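Local coordinates for protein autotransporter adhesin/invasin TibA (Escherichia coli, PDB 4Q1Q) that mediates adhesion to and invasion of human intestinal epithelial cells, promotes bacterial aggregation and biofilm formation, and is represented here by a heptosylated part of its beta-helical passenger region, at residues K24-A30 with K44-G50; Q15-R19 with T38-G43; V236-V242 with G258-S262. All coordinates share one frame. Numbering follows the deposited sequence.

Contact 1 of 3, residues K24-A30 with K44-G50. With 289 (D-glycero-alpha-D-manno-heptopyranose), chain D; 289 (D-glycero-alpha-D-manno-heptopyranose), chain F; 289 (D-glycero-alpha-D-manno-heptopyranose), chain C; 289 (D-glycero-alpha-D-manno-heptopyranose), chain G.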
loop_
_atom_site.group_PDB
_atom_site.type_symbol
_atom_site.label_atom_id
_atom_site.label_comp_id
_atom_site.label_asym_id
_atom_site.label_seq_id
_atom_site.Cartn_x
_atom_site.Cartn_y
_atom_site.Cartn_z
ATOM N N LYS A 24 -22.365 -24.357 -6.825
ATOM C CA LYS A 24 -21.759 -23.668 -5.696
ATOM C C LYS A 24 -20.269 -23.433 -5.939
ATOM O O LYS A 24 -19.768 -22.312 -5.836
ATOM C CB LYS A 24 -21.983 -24.502 -4.434
ATOM C CG LYS A 24 -22.342 -23.682 -3.209
ATOM C CD LYS A 24 -23.656 -22.936 -3.380
ATOM C CE LYS A 24 -23.990 -22.102 -2.152
ATOM N NZ LYS A 24 -25.090 -22.637 -1.301
ATOM N N SER A 25 -19.574 -24.518 -6.262
ATOM C CA SER A 25 -18.151 -24.502 -6.548
ATOM C C SER A 25 -17.910 -24.258 -8.037
ATOM O O SER A 25 -18.671 -24.745 -8.873
ATOM C CB SER A 25 -17.569 -25.846 -6.112
ATOM O OG SER A 25 -16.273 -25.703 -5.554
HETATM N N MSE A 26 -16.888 -23.481 -8.383
HETATM C CA MSE A 26 -16.349 -23.431 -9.746
HETATM C C MSE A 26 -14.883 -23.691 -9.591
HETATM O O MSE A 26 -14.195 -23.079 -8.778
HETATM C CB MSE A 26 -16.498 -22.114 -10.508
HETATM C CG MSE A 26 -16.140 -22.213 -11.993
HETATM SE SE MSE A 26 -16.061 -20.510 -13.002
HETATM C CE MSE A 26 -17.991 -20.177 -13.244
ATOM N N HIS A 27 -14.376 -24.615 -10.391
ATOM C CA HIS A 27 -12.965 -24.956 -10.336
ATOM C C HIS A 27 -12.395 -24.739 -11.728
ATOM O O HIS A 27 -13.105 -24.892 -12.720
ATOM C CB HIS A 27 -12.786 -26.395 -9.873
ATOM C CG HIS A 27 -13.080 -26.587 -8.417
ATOM N ND1 HIS A 27 -12.136 -27.040 -7.518
ATOM C CD2 HIS A 27 -14.214 -26.388 -7.705
ATOM C CE1 HIS A 27 -12.667 -27.083 -6.310
ATOM N NE2 HIS A 27 -13.932 -26.710 -6.398
ATOM N N LEU A 28 -11.139 -24.307 -11.783
ATOM C CA LEU A 28 -10.456 -24.099 -13.050
ATOM C C LEU A 28 -9.133 -24.834 -12.959
ATOM O O LEU A 28 -8.469 -24.770 -11.927
ATOM C CB LEU A 28 -10.205 -22.621 -13.327
ATOM C CG LEU A 28 -11.436 -21.736 -13.515
ATOM C CD1 LEU A 28 -12.270 -21.549 -12.259
ATOM C CD2 LEU A 28 -10.943 -20.381 -13.979
ATOM N N SER A 29 -8.789 -25.556 -14.019
ATOM C CA SER A 29 -7.492 -26.206 -14.144
ATOM C C SER A 29 -6.839 -25.743 -15.442
ATOM O O SER A 29 -7.291 -24.759 -16.043
ATOM C CB SER A 29 -7.640 -27.724 -14.076
ATOM O OG SER A 29 -8.482 -28.100 -12.991
ATOM N N ALA A 30 -5.725 -26.391 -15.779
ATOM C CA ALA A 30 -4.906 -26.055 -16.934
ATOM C C ALA A 30 -5.772 -25.881 -18.178
ATOM O O ALA A 30 -6.439 -26.823 -18.601
ATOM C CB ALA A 30 -3.852 -27.136 -17.142
ATOM N N LYS A 44 -17.890 -20.203 -4.156
ATOM C CA LYS A 44 -16.443 -20.347 -4.208
ATOM C C LYS A 44 -15.915 -20.578 -5.632
ATOM O O LYS A 44 -16.272 -21.566 -6.277
ATOM C CB LYS A 44 -16.025 -21.522 -3.319
ATOM C CG LYS A 44 -16.597 -21.498 -1.909
ATOM C CD LYS A 44 -15.568 -21.873 -0.853
ATOM C CE LYS A 44 -15.868 -21.227 0.492
ATOM N NZ LYS A 44 -14.638 -20.786 1.212
ATOM N N GLN A 45 -15.080 -19.674 -6.139
ATOM C CA GLN A 45 -14.297 -19.921 -7.351
ATOM C C GLN A 45 -12.842 -20.262 -7.029
ATOM O O GLN A 45 -12.140 -19.488 -6.373
ATOM C CB GLN A 45 -14.308 -18.705 -8.281
ATOM C CG GLN A 45 -13.741 -18.994 -9.668
ATOM C CD GLN A 45 -13.560 -17.751 -10.523
ATOM O OE1 GLN A 45 -12.701 -16.921 -10.237
ATOM N NE2 GLN A 45 -14.328 -17.639 -11.601
ATOM N N TYR A 46 -12.380 -21.410 -7.511
ATOM C CA TYR A 46 -11.005 -21.819 -7.292
ATOM C C TYR A 46 -10.280 -21.784 -8.624
ATOM O O TYR A 46 -10.619 -22.549 -9.526
ATOM C CB TYR A 46 -10.895 -23.230 -6.721
ATOM C CG TYR A 46 -11.576 -23.456 -5.392
ATOM C CD1 TYR A 46 -12.962 -23.509 -5.321
ATOM C CD2 TYR A 46 -10.845 -23.646 -4.222
ATOM C CE1 TYR A 46 -13.608 -23.737 -4.122
ATOM C CE2 TYR A 46 -11.485 -23.881 -3.015
ATOM C CZ TYR A 46 -12.869 -23.918 -2.976
ATOM O OH TYR A 46 -13.592 -24.133 -1.824
ATOM N N VAL A 47 -9.286 -20.905 -8.732
ATOM C CA VAL A 47 -8.499 -20.765 -9.950
ATOM C C VAL A 47 -7.155 -21.452 -9.759
ATOM O O VAL A 47 -6.267 -20.885 -9.126
ATOM C CB VAL A 47 -8.263 -19.297 -10.343
ATOM C CG1 VAL A 47 -7.637 -19.229 -11.730
ATOM C CG2 VAL A 47 -9.544 -18.477 -10.319
ATOM N N SER A 48 -6.986 -22.648 -10.318
ATOM C CA SER A 48 -5.763 -23.428 -10.101
ATOM C C SER A 48 -4.707 -23.266 -11.197
ATOM O O SER A 48 -4.844 -22.460 -12.120
ATOM C CB SER A 48 -6.075 -24.921 -9.934
ATOM O OG SER A 48 -7.276 -25.195 -9.225
ATOM N N SER A 49 -3.625 -24.030 -11.116
ATOM C CA SER A 49 -2.527 -23.833 -12.062
ATOM C C SER A 49 -2.977 -23.888 -13.517
ATOM O O SER A 49 -3.591 -24.863 -13.951
ATOM C CB SER A 49 -1.450 -24.891 -11.839
ATOM O OG SER A 49 -0.330 -24.696 -12.700
ATOM N N GLY A 50 -2.632 -22.844 -14.264
ATOM C CA GLY A 50 -2.968 -22.738 -15.675
ATOM C C GLY A 50 -4.401 -22.322 -15.940
ATOM O O GLY A 50 -4.800 -22.175 -17.097
HETATM O O7 289 D . -3.230 -29.259 -6.792
HETATM C C7 289 D . -3.596 -28.108 -7.563
HETATM C C6 289 D . -4.934 -28.263 -8.285
HETATM O O6 289 D . -5.452 -29.595 -8.203
HETATM C C5 289 D . -5.980 -27.306 -7.723
HETATM O O5 289 D . -6.953 -27.190 -8.756
HETATM C C1 289 D . -7.860 -26.112 -8.490
HETATM C C2 289 D . -8.734 -26.497 -7.289
HETATM O O2 289 D . -9.529 -27.660 -7.553
HETATM C C3 289 D . -7.790 -26.683 -6.100
HETATM O O3 289 D . -8.476 -27.117 -4.923
HETATM C C4 289 D . -6.709 -27.697 -6.441
HETATM O O4 289 D . -5.842 -27.734 -5.308
HETATM O O7 289 F . -0.089 -23.811 -17.419
HETATM C C7 289 F . 0.384 -25.141 -17.662
HETATM C C6 289 F . -0.061 -26.086 -16.551
HETATM O O6 289 F . 0.411 -27.397 -16.887
HETATM C C5 289 F . 0.423 -25.681 -15.157
HETATM O O5 289 F . -0.256 -26.462 -14.173
HETATM C C1 289 F . 0.011 -25.946 -12.867
HETATM C C2 289 F . 1.403 -26.412 -12.479
HETATM O O2 289 F . 1.488 -27.840 -12.545
HETATM C C3 289 F . 2.366 -25.722 -13.442
HETATM O O3 289 F . 3.689 -26.266 -13.367
HETATM C C4 289 F . 1.920 -25.829 -14.895
HETATM O O4 289 F . 2.601 -24.728 -15.493
HETATM O O7 289 C . -8.181 -31.101 -15.895
HETATM C C7 289 C . -9.484 -31.306 -15.328
HETATM C C6 289 C . -9.556 -31.717 -13.852
HETATM O O6 289 C . -9.652 -33.151 -13.840
HETATM C C5 289 C . -8.420 -31.171 -12.973
HETATM O O5 289 C . -8.369 -29.760 -13.175
HETATM C C1 289 C . -9.417 -28.947 -12.644
HETATM C C2 289 C . -9.617 -29.156 -11.145
HETATM O O2 289 C . -10.882 -29.739 -10.811
HETATM C C3 289 C . -8.554 -30.106 -10.613
HETATM O O3 289 C . -8.873 -30.418 -9.252
HETATM C C4 289 C . -8.450 -31.374 -11.454
HETATM O O4 289 C . -7.219 -31.945 -10.993
HETATM O O7 289 G . -1.594 -26.693 -5.048
HETATM C C7 289 G . -2.289 -25.440 -4.924
HETATM C C6 289 G . -3.411 -25.632 -3.907
HETATM O O6 289 G . -2.830 -25.957 -2.640
HETATM C C5 289 G . -4.281 -24.392 -3.757
HETATM O O5 289 G . -5.196 -24.396 -4.849
HETATM C C1 289 G . -6.078 -23.277 -4.782
HETATM C C2 289 G . -7.003 -23.422 -3.581
HETATM O O2 289 G . -7.673 -24.685 -3.538
HETATM C C3 289 G . -6.096 -23.264 -2.368
HETATM O O3 289 G . -6.891 -23.300 -1.180
HETATM C C4 289 G . -5.047 -24.366 -2.440
HETATM O O4 289 G . -4.107 -24.140 -1.396
#
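Strands 25-28 and 44-47 are equivalent strands in successive coils of a right-handed parallel beta-helix, the fold of the autotransporter passenger. Their axes lie 4.7 Å apart and only 8° from parallel. Backbone hydrogen bonds set the register. Lys44 N donates to Lys24 O (3.3 Å), Met26 N to Lys44 O (2.9 Å), Tyr46 N to Met26 O (2.8 Å), Leu28 N to Tyr46 O (2.9 Å) and Ser48 N to Leu28 O (3.0 Å), so that Met26 faces Gln45 and His27 faces Tyr46. Strand 63-66 continues the sheet beyond Lys44-Val47.

Side chains alternate between the two faces. Met26 (selenomethionine), Leu28, Gln45 and Val47 turn into the core, where Leu28 CD2 lies 4.2 Å from Val47 CG1, with Ala34 of strand 33-35 against Met26, Leu28 and Gln45, and Ala53 of strand 52-54 against Gln45 and Val47. Gln45 OE1 is hydrogen-bonded to Gln64 NE2, one coil on. On the outer face the rings of His27 and Tyr46 form an offset stack, centroids 4.5 Å apart and planes at 18°, and His65 stacks on Tyr46 to continue the column. Ser25 OG and His27 NE2, 2.7 Å apart, share a hydrogen bond.

Where the strands run out, the serines carry D-glycero-alpha-D-manno-heptopyranose: Ser29, Ser48 and Ser49 are each joined through OG to the C1 of a sugar. At Gly50 a CB would collide with O7 of the heptose on Ser49. The heptose on Ser48 reaches back to the stack, and its O2 is hydrogen-bonded to His27 ND1 at 2.7 Å.

Contact 2 of 3, residues Q15-R19 with T38-G43. With 289 (D-glycero-alpha-D-manno-heptopyranose), chain E.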
loop_
_atom_site.group_PDB
_atom_site.type_symbol
_atom_site.label_atom_id
_atom_site.label_comp_id
_atom_site.label_asym_id
_atom_site.label_seq_id
_atom_site.Cartn_x
_atom_site.Cartn_y
_atom_site.Cartn_z
ATOM N N GLN A 15 -21.800 -16.931 -16.089
ATOM C CA GLN A 15 -22.237 -17.804 -15.008
ATOM C C GLN A 15 -22.306 -17.012 -13.707
ATOM O O GLN A 15 -21.391 -16.252 -13.390
ATOM C CB GLN A 15 -21.262 -18.974 -14.835
ATOM C CG GLN A 15 -21.402 -20.102 -15.845
ATOM C CD GLN A 15 -22.449 -21.119 -15.430
ATOM O OE1 GLN A 15 -23.587 -20.760 -15.127
ATOM N NE2 GLN A 15 -22.067 -22.392 -15.388
ATOM N N THR A 16 -23.404 -17.179 -12.979
ATOM C CA THR A 16 -23.542 -16.677 -11.620
ATOM C C THR A 16 -23.545 -17.908 -10.722
ATOM O O THR A 16 -24.136 -18.935 -11.069
ATOM C CB THR A 16 -24.839 -15.872 -11.395
ATOM O OG1 THR A 16 -24.846 -14.678 -12.186
ATOM C CG2 THR A 16 -24.978 -15.433 -9.953
ATOM N N ILE A 17 -22.857 -17.820 -9.587
ATOM C CA ILE A 17 -22.625 -18.979 -8.723
ATOM C C ILE A 17 -22.739 -18.601 -7.247
ATOM O O ILE A 17 -22.527 -17.443 -6.879
ATOM C CB ILE A 17 -21.261 -19.638 -9.041
ATOM C CG1 ILE A 17 -21.388 -20.494 -10.307
ATOM C CG2 ILE A 17 -20.720 -20.459 -7.874
ATOM C CD1 ILE A 17 -20.274 -21.491 -10.546
ATOM N N GLY A 18 -23.093 -19.585 -6.425
ATOM C CA GLY A 18 -23.225 -19.420 -4.982
ATOM C C GLY A 18 -24.594 -19.788 -4.440
ATOM O O GLY A 18 -25.255 -20.676 -4.979
ATOM N N ARG A 19 -24.986 -19.098 -3.368
ATOM C CA ARG A 19 -26.228 -19.279 -2.607
ATOM C C ARG A 19 -27.195 -20.341 -3.140
ATOM O O ARG A 19 -26.945 -21.535 -2.964
ATOM C CB ARG A 19 -26.915 -17.911 -2.425
ATOM C CG ARG A 19 -26.826 -16.917 -3.578
ATOM C CD ARG A 19 -27.621 -15.649 -3.287
ATOM N NE ARG A 19 -26.978 -14.761 -2.316
ATOM C CZ ARG A 19 -27.601 -13.910 -1.501
ATOM N NH1 ARG A 19 -28.925 -13.807 -1.504
ATOM N NH2 ARG A 19 -26.901 -13.152 -0.664
ATOM N N THR A 38 -20.171 -14.069 -11.775
ATOM C CA THR A 38 -20.642 -13.311 -10.626
ATOM C C THR A 38 -20.680 -14.279 -9.453
ATOM O O THR A 38 -21.426 -15.255 -9.519
ATOM C CB THR A 38 -22.035 -12.698 -10.873
ATOM O OG1 THR A 38 -22.007 -11.872 -12.045
ATOM C CG2 THR A 38 -22.484 -11.852 -9.692
ATOM N N ILE A 39 -19.863 -14.030 -8.427
ATOM C CA ILE A 39 -19.774 -14.890 -7.242
ATOM C C ILE A 39 -20.571 -14.289 -6.088
ATOM O O ILE A 39 -20.212 -13.242 -5.541
ATOM C CB ILE A 39 -18.333 -15.147 -6.743
ATOM C CG1 ILE A 39 -17.407 -15.624 -7.871
ATOM C CG2 ILE A 39 -18.365 -16.192 -5.637
ATOM C CD1 ILE A 39 -15.921 -15.535 -7.580
ATOM N N ASN A 40 -21.663 -14.957 -5.736
ATOM C CA ASN A 40 -22.523 -14.497 -4.651
ATOM C C ASN A 40 -22.420 -15.413 -3.438
ATOM O O ASN A 40 -21.737 -16.444 -3.478
ATOM C CB ASN A 40 -23.968 -14.350 -5.133
ATOM C CG ASN A 40 -24.147 -13.190 -6.090
ATOM O OD1 ASN A 40 -23.294 -12.314 -6.213
ATOM N ND2 ASN A 40 -25.279 -13.181 -6.777
ATOM N N SER A 41 -23.108 -15.001 -2.377
ATOM C CA SER A 41 -22.956 -15.577 -1.042
ATOM C C SER A 41 -22.894 -17.100 -1.071
ATOM O O SER A 41 -23.754 -17.750 -1.669
ATOM C CB SER A 41 -24.100 -15.105 -0.135
ATOM O OG SER A 41 -23.776 -15.198 1.245
ATOM N N GLY A 42 -21.876 -17.678 -0.441
ATOM C CA GLY A 42 -21.679 -19.128 -0.433
ATOM C C GLY A 42 -20.952 -19.647 -1.660
ATOM O O GLY A 42 -20.480 -20.792 -1.678
ATOM N N GLY A 43 -20.802 -18.787 -2.663
ATOM C CA GLY A 43 -20.027 -19.096 -3.866
ATOM C C GLY A 43 -18.510 -19.109 -3.714
ATOM O O GLY A 43 -17.926 -18.138 -3.218
HETATM O O7 289 E . -26.736 -20.240 2.723
HETATM C C7 289 E . -26.499 -19.830 1.373
HETATM C C6 289 E . -26.282 -18.321 1.245
HETATM O O6 289 E . -27.372 -17.640 1.882
HETATM C C5 289 E . -24.938 -17.785 1.759
HETATM O O5 289 E . -25.149 -16.457 2.257
HETATM C C1 289 E . -23.910 -15.763 2.411
HETATM C C2 289 E . -23.128 -16.412 3.549
HETATM O O2 289 E . -23.847 -16.305 4.782
HETATM C C3 289 E . -22.876 -17.880 3.213
HETATM O O3 289 E . -22.248 -18.534 4.327
HETATM C C4 289 E . -24.180 -18.580 2.827
HETATM O O4 289 E . -23.848 -19.904 2.389
#
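Arg19, Thr38 and Ser41 lose the most surface where residues 15-19 meet residues 38-43. Thr38 carries the strand pairing. Its N donates to Gln15 O (3.0 Å) and its O accepts from Ile17 N (2.9 Å), so it binds the residues flanking its partner Thr16, as parallel strands do; Thr16 CA also approaches Thr38 O at 3.3 Å. The two threonines lie on one face of the sheet, while Ile17 and Ile39 lie on the other. Asn40 N extends the pairing with a 2.9 Å bond to Ile17 O.

Ser41 is the second residue of a type II turn from Asn40 to Gly43, closed by Gly43 N to Asn40 O at 2.7 Å. Its carbonyl receives Arg19 N in a very short hydrogen bond, with Arg19 N to Ser41 O only 2.5 Å. Gly18 fits against this turn because it has no side chain: a CB there would clash with Asn40 O, and Gly18 CA sits 3.4 Å from Gly43 CA.

Arg19 lies across the outside of the turn, its NH2 3.5 Å from Ser41 CB. Ser41 OG is bonded to C1 of a heptose (1.3 Å), and C6 of that sugar comes to 3.7 Å from Arg19 CB. Short parallel strands stacked coil upon coil are the mark of the parallel beta-helix; in this repeat protein a glycine-rich turn forms the corner, and it bears one of the O-linked heptoses.

Contact 3 of 3, residues V236-V242 with G258-S262. With 289 (D-glycero-alpha-D-manno-heptopyranose), chain B; 289 (D-glycero-alpha-D-manno-heptopyranose), chain T; 289 (D-glycero-alpha-D-manno-heptopyranose), chain U.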
loop_
_atom_site.group_PDB
_atom_site.type_symbol
_atom_site.label_atom_id
_atom_site.label_comp_id
_atom_site.label_asym_id
_atom_site.label_seq_id
_atom_site.Cartn_x
_atom_site.Cartn_y
_atom_site.Cartn_z
ATOM N N VAL A 236 10.288 16.928 12.939
ATOM C CA VAL A 236 10.747 15.943 13.910
ATOM C C VAL A 236 10.215 16.260 15.313
ATOM O O VAL A 236 10.452 17.354 15.821
ATOM C CB VAL A 236 12.276 15.891 13.978
ATOM C CG1 VAL A 236 12.692 14.649 14.760
ATOM C CG2 VAL A 236 12.886 15.889 12.579
ATOM N N TYR A 237 9.537 15.299 15.938
ATOM C CA TYR A 237 8.897 15.523 17.230
ATOM C C TYR A 237 9.755 14.843 18.286
ATOM O O TYR A 237 10.816 14.287 17.975
ATOM C CB TYR A 237 7.457 15.021 17.272
ATOM C CG TYR A 237 6.591 15.792 16.323
ATOM C CD1 TYR A 237 6.511 15.418 14.994
ATOM C CD2 TYR A 237 5.834 16.870 16.758
ATOM C CE1 TYR A 237 5.713 16.111 14.105
ATOM C CE2 TYR A 237 5.024 17.567 15.885
ATOM C CZ TYR A 237 4.971 17.177 14.564
ATOM O OH TYR A 237 4.198 17.875 13.672
ATOM N N ILE A 238 9.295 14.945 19.529
ATOM C CA ILE A 238 10.067 14.483 20.670
ATOM C C ILE A 238 10.414 13.013 20.493
ATOM O O ILE A 238 9.543 12.202 20.226
ATOM C CB ILE A 238 9.417 14.787 22.044
ATOM C CG1 ILE A 238 10.281 14.164 23.150
ATOM C CG2 ILE A 238 7.969 14.327 22.137
ATOM C CD1 ILE A 238 10.292 14.965 24.441
ATOM N N ASP A 239 11.706 12.712 20.623
ATOM C CA ASP A 239 12.252 11.369 20.584
ATOM C C ASP A 239 12.182 10.776 19.175
ATOM O O ASP A 239 12.405 9.575 19.026
ATOM C CB ASP A 239 11.546 10.457 21.591
ATOM C CG ASP A 239 11.862 10.809 23.045
ATOM O OD1 ASP A 239 13.034 11.094 23.366
ATOM O OD2 ASP A 239 10.932 10.799 23.877
ATOM N N GLY A 240 11.905 11.603 18.169
ATOM C CA GLY A 240 12.100 11.217 16.766
ATOM C C GLY A 240 13.522 11.515 16.359
ATOM O O GLY A 240 14.118 12.433 16.933
ATOM N N ASN A 241 14.058 10.744 15.411
ATOM C CA ASN A 241 15.418 10.949 14.903
ATOM C C ASN A 241 15.493 11.024 13.398
ATOM O O ASN A 241 14.813 10.265 12.724
ATOM C CB ASN A 241 16.344 9.785 15.228
ATOM C CG ASN A 241 16.751 9.791 16.676
ATOM O OD1 ASN A 241 17.773 10.375 17.049
ATOM N ND2 ASN A 241 15.899 9.215 17.503
ATOM N N VAL A 242 16.342 11.898 12.879
ATOM C CA VAL A 242 16.623 11.871 11.449
ATOM C C VAL A 242 18.116 12.027 11.212
ATOM O O VAL A 242 18.835 12.616 12.024
ATOM C CB VAL A 242 15.808 12.915 10.658
ATOM C CG1 VAL A 242 14.333 12.757 10.987
ATOM C CG2 VAL A 242 16.211 14.344 10.966
ATOM N N GLY A 258 13.498 18.061 22.171
ATOM C CA GLY A 258 13.623 16.617 22.347
ATOM C C GLY A 258 13.648 15.757 21.091
ATOM O O GLY A 258 13.752 14.532 21.223
ATOM N N GLY A 259 13.507 16.337 19.898
ATOM C CA GLY A 259 13.679 15.576 18.662
ATOM C C GLY A 259 15.158 15.612 18.323
ATOM O O GLY A 259 15.848 16.429 18.916
ATOM N N SER A 260 15.679 14.794 17.407
ATOM C CA SER A 260 17.069 14.966 16.969
ATOM C C SER A 260 17.324 14.783 15.482
ATOM O O SER A 260 16.712 13.976 14.793
ATOM C CB SER A 260 18.042 14.047 17.713
ATOM O OG SER A 260 17.394 13.024 18.455
ATOM N N ALA A 261 18.325 15.512 15.010
ATOM C CA ALA A 261 18.756 15.431 13.625
ATOM C C ALA A 261 20.274 15.374 13.619
ATOM O O ALA A 261 20.933 15.993 14.456
ATOM C CB ALA A 261 18.269 16.628 12.824
ATOM N N SER A 262 20.832 14.606 12.691
ATOM C CA SER A 262 22.278 14.599 12.550
ATOM C C SER A 262 22.611 14.445 11.073
ATOM O O SER A 262 21.744 14.183 10.243
ATOM C CB SER A 262 22.885 13.500 13.419
ATOM O OG SER A 262 22.370 12.234 13.039
HETATM O O7 289 B . 17.260 8.205 22.859
HETATM C C7 289 B . 17.003 8.265 21.450
HETATM C C6 289 B . 16.392 9.583 20.961
HETATM O O6 289 B . 15.569 10.230 21.942
HETATM C C5 289 B . 17.427 10.610 20.488
HETATM O O5 289 B . 16.747 11.862 20.358
HETATM C C1 289 B . 17.564 12.862 19.744
HETATM C C2 289 B . 18.651 13.214 20.757
HETATM O O2 289 B . 18.153 13.614 22.039
HETATM C C3 289 B . 19.518 11.975 20.955
HETATM O O3 289 B . 20.524 12.263 21.933
HETATM C C4 289 B . 18.663 10.782 21.373
HETATM O O4 289 B . 19.494 9.621 21.274
HETATM O O7 289 T . 2.972 9.360 19.991
HETATM C C7 289 T . 3.572 9.631 18.720
HETATM C C6 289 T . 2.565 10.417 17.894
HETATM O O6 289 T . 1.497 10.870 18.729
HETATM C C5 289 T . 3.196 11.618 17.208
HETATM O O5 289 T . 3.253 11.155 15.860
HETATM C C1 289 T . 4.133 11.921 15.065
HETATM C C2 289 T . 3.504 13.298 14.957
HETATM O O2 289 T . 2.300 13.168 14.196
HETATM C C3 289 T . 3.269 13.894 16.343
HETATM O O3 289 T . 2.616 15.168 16.228
HETATM C C4 289 T . 2.449 12.946 17.198
HETATM O O4 289 T . 2.326 13.576 18.477
HETATM O O7 289 U . 4.037 5.255 23.700
HETATM C C7 289 U . 4.981 6.102 23.043
HETATM C C6 289 U . 6.201 5.250 22.703
HETATM O O6 289 U . 5.968 4.384 21.594
HETATM C C5 289 U . 7.407 6.061 22.267
HETATM O O5 289 U . 7.174 7.443 22.544
HETATM C C1 289 U . 8.360 8.240 22.534
HETATM C C2 289 U . 9.294 7.693 23.605
HETATM O O2 289 U . 8.607 7.581 24.858
HETATM C C3 289 U . 9.767 6.364 23.026
HETATM O O3 289 U . 10.799 5.694 23.754
HETATM C C4 289 U . 8.577 5.429 23.001
HETATM O O4 289 U . 8.982 4.237 22.326
#
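Val236 closes strand 233-236 and turns its side chain toward the next coil, with CG1 4.1 Å from Gly259 CA. Tyr237 begins a type II turn that ends at Gly240, whose N donates to Tyr237 O at 2.9 Å. The same carbonyl comes to 3.2 Å from Gly259 CA, and a CB on Gly259 would clash with it. The CA-to-CB bond of Tyr237 points away from residues 258-262, and its ring has O3 of a heptose over one face, 3.4 Å from CE2. Ile238 follows at the corner of the turn; its CD1 would collide with a CB on Gly258, so the bare glycine lets the two turns nest.

Asp239 takes the third position of the turn with positive phi, and its N donates to Gly258 O at 2.8 Å. Its OD1 lies 3.0 Å from O6 of the heptose joined to Ser260, where the link is from OG to C1 (1.3 Å). Gly240 O then accepts Ser260 N at 2.9 Å and starts the parallel pairing. Asn241 pairs with Ser260, their side chains on the same face. Val242 bonds on both sides of Ala261: Val242 N to Ser260 O at 2.8 Å and Ser262 N to Val242 O at 2.9 Å. On the inner face its CG2 meets Ala261 CB at 3.6 Å.

This corner therefore joins two faces of the beta-helix. After strand 233-236 the chain leaves the sheet that this strand shares with 214-217 and 252-255, and beyond the turn strand 241-247 lies beside 260-266, with Val217 touching Val242 and Leu253 touching Ala261 inside.

In the fold
Contacts 1 and 2 join the same two neighbouring coils at one end of the rod: their segments alternate along the chain, their centres are 13 Å apart, and they touch, with Lys24 NZ 2.7 Å from Arg19 O and Gln45 CB packed on Ile39 CD1. Strands 16-17 and 38-39 are followed in the chain, after a loop and a tight turn respectively, by 25-28 and 44-47, which belong to a second sheet. Contact 3 comes later in the sequence, near the other end, with its centre about 52 Å from that of contact 1 and 53 Å from that of contact 2. Its paired strands share the curled sheet of contact 2. Repeated coils thus build an elongated passenger that carries heptoses near both ends.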